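PDB 7CBS: LPXTG cell wall anchor domain-containing protein from Lactobacillus rhamnosus, which serves as the basal pilin of the sortase-assembled SpaCBA pilus, probably linking the pilus to the cell wall, and is itself atypically adhesive. Local coordinates for residues 75-80 and 86-91. Sequence-based numbering, arbitrary orientation.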
loop_
_atom_site.group_PDB
_atom_site.type_symbol
_atom_site.label_atom_id
_atom_site.label_comp_id
_atom_site.label_asym_id
_atom_site.label_seq_id
_atom_site.Cartn_x
_atom_site.Cartn_y
_atom_site.Cartn_z
ATOM N N ALA A 75 10.717 -1.703 19.072
ATOM C CA ALA A 75 10.916 -1.808 20.541
ATOM C C ALA A 75 12.283 -1.236 20.927
ATOM O O ALA A 75 12.331 -0.431 21.883
ATOM C CB ALA A 75 10.781 -3.239 21.003
ATOM N N ASP A 76 13.347 -1.653 20.234
ATOM C CA ASP A 76 14.738 -1.174 20.467
ATOM C C ASP A 76 14.804 0.329 20.186
ATOM O O ASP A 76 15.449 1.045 20.975
ATOM C CB ASP A 76 15.758 -1.941 19.618
ATOM C CG ASP A 76 15.975 -3.376 20.071
ATOM O OD1 ASP A 76 15.704 -3.661 21.253
ATOM O OD2 ASP A 76 16.409 -4.204 19.237
ATOM N N PHE A 77 14.148 0.789 19.118
ATOM C CA PHE A 77 14.161 2.212 18.686
ATOM C C PHE A 77 13.598 3.096 19.804
ATOM O O PHE A 77 14.298 4.040 20.198
ATOM C CB PHE A 77 13.399 2.428 17.374
ATOM C CG PHE A 77 13.494 3.845 16.863
ATOM C CD1 PHE A 77 14.588 4.259 16.116
ATOM C CD2 PHE A 77 12.520 4.784 17.172
ATOM C CE1 PHE A 77 14.694 5.569 15.668
ATOM C CE2 PHE A 77 12.626 6.092 16.725
ATOM C CZ PHE A 77 13.715 6.484 15.970
ATOM N N TRP A 78 12.390 2.807 20.292
ATOM C CA TRP A 78 11.689 3.654 21.301
ATOM C C TRP A 78 12.369 3.534 22.671
ATOM O O TRP A 78 12.266 4.488 23.454
ATOM C CB TRP A 78 10.197 3.313 21.384
ATOM C CG TRP A 78 9.467 3.637 20.121
ATOM C CD1 TRP A 78 8.692 2.797 19.375
ATOM C CD2 TRP A 78 9.482 4.897 19.427
ATOM N NE1 TRP A 78 8.209 3.454 18.276
ATOM C CE2 TRP A 78 8.679 4.741 18.281
ATOM C CE3 TRP A 78 10.084 6.140 19.669
ATOM C CZ2 TRP A 78 8.468 5.780 17.376
ATOM C CZ3 TRP A 78 9.875 7.165 18.774
ATOM C CH2 TRP A 78 9.083 6.982 17.640
ATOM N N GLN A 79 13.030 2.404 22.928
ATOM C CA GLN A 79 13.817 2.151 24.162
ATOM C C GLN A 79 15.046 3.069 24.146
ATOM O O GLN A 79 15.375 3.626 25.206
ATOM C CB GLN A 79 14.185 0.667 24.251
ATOM N N LEU A 80 15.676 3.236 22.980
ATOM C CA LEU A 80 16.887 4.079 22.772
ATOM C C LEU A 80 16.507 5.558 22.899
ATOM O O LEU A 80 17.227 6.299 23.600
ATOM C CB LEU A 80 17.473 3.775 21.389
ATOM C CG LEU A 80 18.484 2.634 21.350
ATOM C CD1 LEU A 80 18.810 2.260 19.919
ATOM C CD2 LEU A 80 19.743 3.016 22.105
ATOM N N GLY A 86 14.828 11.822 23.846
ATOM C CA GLY A 86 14.001 12.262 22.704
ATOM C C GLY A 86 14.820 12.651 21.484
ATOM O O GLY A 86 14.281 13.396 20.642
ATOM N N ALA A 87 16.065 12.165 21.378
ATOM C CA ALA A 87 16.966 12.388 20.223
ATOM C C ALA A 87 16.674 11.334 19.147
ATOM O O ALA A 87 17.259 10.231 19.214
ATOM C CB ALA A 87 18.406 12.353 20.674
ATOM N N ILE A 88 15.807 11.671 18.189
ATOM C CA ILE A 88 15.274 10.741 17.143
ATOM C C ILE A 88 16.396 10.406 16.149
ATOM O O ILE A 88 16.607 9.207 15.883
ATOM C CB ILE A 88 14.041 11.357 16.442
ATOM C CG1 ILE A 88 12.930 11.710 17.436
ATOM C CG2 ILE A 88 13.528 10.455 15.333
ATOM C CD1 ILE A 88 12.334 10.519 18.154
ATOM N N GLU A 89 17.079 11.433 15.636
ATOM C CA GLU A 89 18.200 11.330 14.662
ATOM C C GLU A 89 19.308 10.439 15.241
ATOM O O GLU A 89 19.817 9.581 14.505
ATOM C CB GLU A 89 18.782 12.711 14.328
ATOM C CG GLU A 89 17.812 13.882 14.448
ATOM C CD GLU A 89 17.608 14.453 15.845
ATOM O OE1 GLU A 89 18.612 14.827 16.501
ATOM O OE2 GLU A 89 16.442 14.520 16.279
ATOM N N VAL A 90 19.667 10.652 16.510
ATOM C CA VAL A 90 20.746 9.914 17.235
ATOM C C VAL A 90 20.393 8.422 17.258
ATOM O O VAL A 90 21.306 7.601 17.049
ATOM C CB VAL A 90 20.958 10.474 18.657
ATOM C CG1 VAL A 90 21.878 9.593 19.493
ATOM C CG2 VAL A 90 21.489 11.900 18.621
ATOM N N ALA A 91 19.120 8.089 17.483
ATOM C CA ALA A 91 18.599 6.703 17.569
ATOM C C ALA A 91 18.543 6.073 16.170
ATOM O O ALA A 91 18.810 4.855 16.050
ATOM C CB ALA A 91 17.239 6.705 18.229
#
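Phe77 meets Ala91 and Ile88 with the far end of its ring: CE1 lies 3.8 Å from Ala91 CB, and CZ is 4.0 Å from Ile88 CG2. Ala91 CB and the Ile88 backbone oxygen both approach the Phe77 ring obliquely, and the Phe77 and Ile88 side chains cross at about a right angle. With CG anti to the backbone N (chi1 -175°), the Phe77 ring extends from helix 74-84 into the angle between the two helices. Leu80 CB packs against Ala91 CB at 4.3 Å, and Ile88 CD1 separately reaches the edge of the Trp78 indole, 4.2 Å from its CZ3. Phe77 CD2 sits 3.6 Å above one face of that indole, offset toward its rim, while Trp78 CD2 lies at the Phe77 ring edge, in its plane. Trp78 NE1 is hydrogen-bonded to Ala132 O, which helps fix the turn of the indole. Replacing Phe77 with alanine would probably open a gap between the helices and deprive Ala91 and the Ile88 methyl CG2 of their aromatic partner. The contact is the apolar inner corner between two consecutive helices, 74-84 and 88-95, joined by a tight turn, within the N-terminal D1 pilin domain. Val81 touches Ile88 and Ala91 on the turn side, Phe77 and Leu80 also reach Leu95, and Phe77 and Trp78 join this helical pair to the sheet through Val134 of strand 131-141 and Val155 of strand 152-155.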